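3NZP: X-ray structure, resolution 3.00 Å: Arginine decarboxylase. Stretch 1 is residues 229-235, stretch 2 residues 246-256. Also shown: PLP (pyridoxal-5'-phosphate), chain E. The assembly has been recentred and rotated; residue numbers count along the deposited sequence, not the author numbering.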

# COMPACT_ATOMS: atom_id res chain seq x y z
N MSE B 229 6.21 19.24 -28.17
CA MSE B 229 5.75 19.70 -26.86
C MSE B 229 6.72 19.46 -25.72
O MSE B 229 7.55 18.55 -25.77
CB MSE B 229 4.40 19.08 -26.47
CG MSE B 229 4.46 17.60 -26.15
SE MSE B 229 2.93 16.94 -25.08
CE MSE B 229 1.46 17.17 -26.34
N ILE B 230 6.63 20.33 -24.72
CA ILE B 230 7.44 20.21 -23.51
C ILE B 230 6.45 19.79 -22.42
O ILE B 230 5.27 20.15 -22.47
CB ILE B 230 8.12 21.54 -23.07
CG1 ILE B 230 7.10 22.62 -22.83
CG2 ILE B 230 9.06 22.02 -24.12
CD1 ILE B 230 7.75 23.84 -22.27
N HIS B 231 6.93 19.04 -21.44
CA HIS B 231 6.07 18.54 -20.37
C HIS B 231 6.77 18.64 -19.03
O HIS B 231 8.00 18.53 -18.95
CB HIS B 231 5.69 17.08 -20.69
CG HIS B 231 5.14 16.31 -19.53
ND1 HIS B 231 5.93 15.51 -18.73
CD2 HIS B 231 3.88 16.21 -19.04
CE1 HIS B 231 5.18 14.95 -17.79
NE2 HIS B 231 3.93 15.36 -17.96
N PHE B 232 5.99 18.88 -17.98
CA PHE B 232 6.52 18.95 -16.61
C PHE B 232 5.45 18.35 -15.68
O PHE B 232 4.25 18.41 -16.00
CB PHE B 232 6.87 20.40 -16.22
CG PHE B 232 5.68 21.31 -16.05
CD1 PHE B 232 5.01 21.37 -14.84
CD2 PHE B 232 5.25 22.12 -17.09
CE1 PHE B 232 3.91 22.22 -14.67
CE2 PHE B 232 4.15 22.97 -16.93
CZ PHE B 232 3.48 23.02 -15.72
N HIS B 233 5.87 17.72 -14.59
CA HIS B 233 4.90 17.15 -13.63
C HIS B 233 5.25 17.63 -12.24
O HIS B 233 6.37 17.45 -11.79
CB HIS B 233 4.88 15.60 -13.65
CG HIS B 233 3.84 14.99 -12.75
ND1 HIS B 233 2.48 15.23 -12.89
CD2 HIS B 233 3.96 14.17 -11.68
CE1 HIS B 233 1.82 14.60 -11.94
NE2 HIS B 233 2.69 13.95 -11.19
N LEU B 234 4.29 18.25 -11.55
CA LEU B 234 4.53 18.74 -10.20
C LEU B 234 4.13 17.71 -9.16
O LEU B 234 4.54 17.80 -8.01
CB LEU B 234 3.75 20.02 -9.92
CG LEU B 234 4.07 21.22 -10.80
CD1 LEU B 234 3.23 22.40 -10.35
CD2 LEU B 234 5.57 21.52 -10.72
N GLY B 235 3.32 16.73 -9.56
CA GLY B 235 2.88 15.71 -8.63
C GLY B 235 1.37 15.63 -8.54
O GLY B 235 0.67 16.39 -9.20
N LYS B 246 3.71 29.19 -10.38
CA LYS B 246 5.14 29.40 -10.41
C LYS B 246 5.75 28.51 -11.49
O LYS B 246 6.65 28.91 -12.22
CB LYS B 246 5.75 29.07 -9.05
CG LYS B 246 5.80 30.24 -8.09
CD LYS B 246 7.08 31.08 -8.29
CE LYS B 246 8.38 30.22 -8.22
NZ LYS B 246 8.60 29.39 -6.98
N ALA B 247 5.22 27.29 -11.57
CA ALA B 247 5.67 26.29 -12.53
C ALA B 247 5.34 26.69 -13.96
O ALA B 247 6.19 26.73 -14.83
CB ALA B 247 5.04 24.95 -12.22
N LEU B 248 4.06 26.96 -14.19
CA LEU B 248 3.60 27.32 -15.50
C LEU B 248 4.41 28.47 -16.06
O LEU B 248 4.82 28.45 -17.22
CB LEU B 248 2.12 27.67 -15.43
CG LEU B 248 1.44 27.95 -16.77
CD1 LEU B 248 1.69 26.80 -17.75
CD2 LEU B 248 -0.05 28.17 -16.52
N ASN B 249 4.67 29.48 -15.23
CA ASN B 249 5.44 30.64 -15.64
C ASN B 249 6.84 30.26 -16.14
O ASN B 249 7.26 30.65 -17.23
CB ASN B 249 5.56 31.62 -14.48
CG ASN B 249 5.28 33.02 -14.90
OD1 ASN B 249 6.01 33.58 -15.71
ND2 ASN B 249 4.22 33.60 -14.36
N GLU B 250 7.57 29.52 -15.32
CA GLU B 250 8.91 29.09 -15.67
C GLU B 250 8.88 28.28 -16.96
O GLU B 250 9.65 28.54 -17.88
CB GLU B 250 9.50 28.23 -14.55
CG GLU B 250 10.91 27.80 -14.80
CD GLU B 250 11.44 26.90 -13.70
OE1 GLU B 250 11.20 27.21 -12.51
OE2 GLU B 250 12.11 25.89 -14.03
N ALA B 251 7.97 27.31 -17.02
CA ALA B 251 7.84 26.46 -18.20
C ALA B 251 7.47 27.29 -19.44
O ALA B 251 8.01 27.06 -20.53
CB ALA B 251 6.79 25.39 -17.96
N GLY B 252 6.58 28.26 -19.26
CA GLY B 252 6.16 29.11 -20.36
C GLY B 252 7.33 29.82 -21.02
O GLY B 252 7.38 29.96 -22.24
N ASN B 253 8.29 30.27 -20.22
CA ASN B 253 9.45 30.95 -20.77
C ASN B 253 10.39 29.96 -21.43
O ASN B 253 11.01 30.28 -22.44
CB ASN B 253 10.17 31.73 -19.67
CG ASN B 253 9.51 33.07 -19.39
OD1 ASN B 253 9.68 34.03 -20.14
ND2 ASN B 253 8.72 33.12 -18.32
N ILE B 254 10.50 28.75 -20.88
CA ILE B 254 11.36 27.74 -21.48
C ILE B 254 10.79 27.45 -22.87
O ILE B 254 11.52 27.33 -23.85
CB ILE B 254 11.38 26.42 -20.63
CG1 ILE B 254 12.14 26.66 -19.33
CG2 ILE B 254 12.05 25.29 -21.39
CD1 ILE B 254 12.28 25.44 -18.47
N TYR B 255 9.47 27.35 -22.94
CA TYR B 255 8.78 27.11 -24.19
C TYR B 255 9.17 28.15 -25.24
O TYR B 255 9.64 27.81 -26.31
CB TYR B 255 7.28 27.16 -23.96
CG TYR B 255 6.47 27.40 -25.20
CD1 TYR B 255 6.28 26.39 -26.14
CD2 TYR B 255 5.86 28.63 -25.42
CE1 TYR B 255 5.49 26.61 -27.27
CE2 TYR B 255 5.07 28.85 -26.53
CZ TYR B 255 4.88 27.84 -27.45
OH TYR B 255 4.06 28.06 -28.53
N THR B 256 8.96 29.43 -24.93
CA THR B 256 9.30 30.50 -25.87
C THR B 256 10.78 30.46 -26.25
O THR B 256 11.11 30.50 -27.43
CB THR B 256 8.97 31.92 -25.31
OG1 THR B 256 9.68 32.15 -24.09
CG2 THR B 256 7.48 32.07 -25.05
N1 PLP E . 1.22 13.07 -15.43
C2 PLP E . 2.30 12.32 -15.20
C2A PLP E . 3.50 12.47 -16.11
C3 PLP E . 2.31 11.37 -14.14
O3 PLP E . 3.42 10.59 -13.91
C4 PLP E . 1.13 11.28 -13.29
C4A PLP E . 1.07 10.33 -12.16
C5 PLP E . -0.00 12.13 -13.60
C6 PLP E . 0.11 13.02 -14.68
C5A PLP E . -1.30 12.09 -12.77
O4P PLP E . -1.38 13.21 -11.87
P PLP E . -2.78 13.10 -11.06
O1P PLP E . -3.01 14.38 -10.35
O2P PLP E . -4.01 12.83 -12.04
O3P PLP E . -2.69 11.93 -9.98

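What holds the strand and its following loop against the helix? Shape and apolar packing do the work, since no hydrogen bond crosses between them. Ile230, Phe232 and Leu234 point their CA-to-CB bonds toward the helix, and each touches an alanine: Phe232 and Leu234 at a CB, Ile230 at the carbonyl O of Ala251. The two segments run in opposite senses: by CA atoms, Ile230 lies nearest Tyr255, Phe232 nearest Ala251 and Leu234 nearest Ala247, so the large side chains meet successive turns.

Where does the Phe232 ring fit? It rests across two alanines one turn apart, with Phe232 CE1 3.8 Å from Ala247 CB and Phe232 CD2 3.7 Å from Ala251 CB. Their methyls are small bumps, leaving a shallow hollow that lets the ring come close to the helix; Phe232 CZ lies 4.3 Å from Leu248 N. The ring sits obliquely to these neighbours.

How do the flanking side chains extend this fit? Leu234 brings CD1 to 3.6 Å from Ala247 CB, so one small methyl is touched by both Leu234 and Phe232. At the other end, Ile230 reaches the helix with CD1, 3.8 Å from Tyr255 CB and 3.7 Å from Ala251 O. Ala251 O is already engaged within the helix, accepting from Tyr255 N at 2.8 Å, and the isoleucine methyl merely packs against it.

What do the alternate residues, Met229, His231 and His233, do? The alternation of an extended backbone turns Met229, modelled as selenomethionine, and His231 away from the helix, while His233 is out of its reach. The two histidines instead meet pyridoxal-5'-phosphate: His231 CE1 lies 3.4 Å from PLP C2A, which sits at the imidazole edge, whereas His233 CE1 comes within 3.5 Å of PLP C5 and has the cofactor over one face of its ring. One segment thus packs against the helix and borders the cofactor.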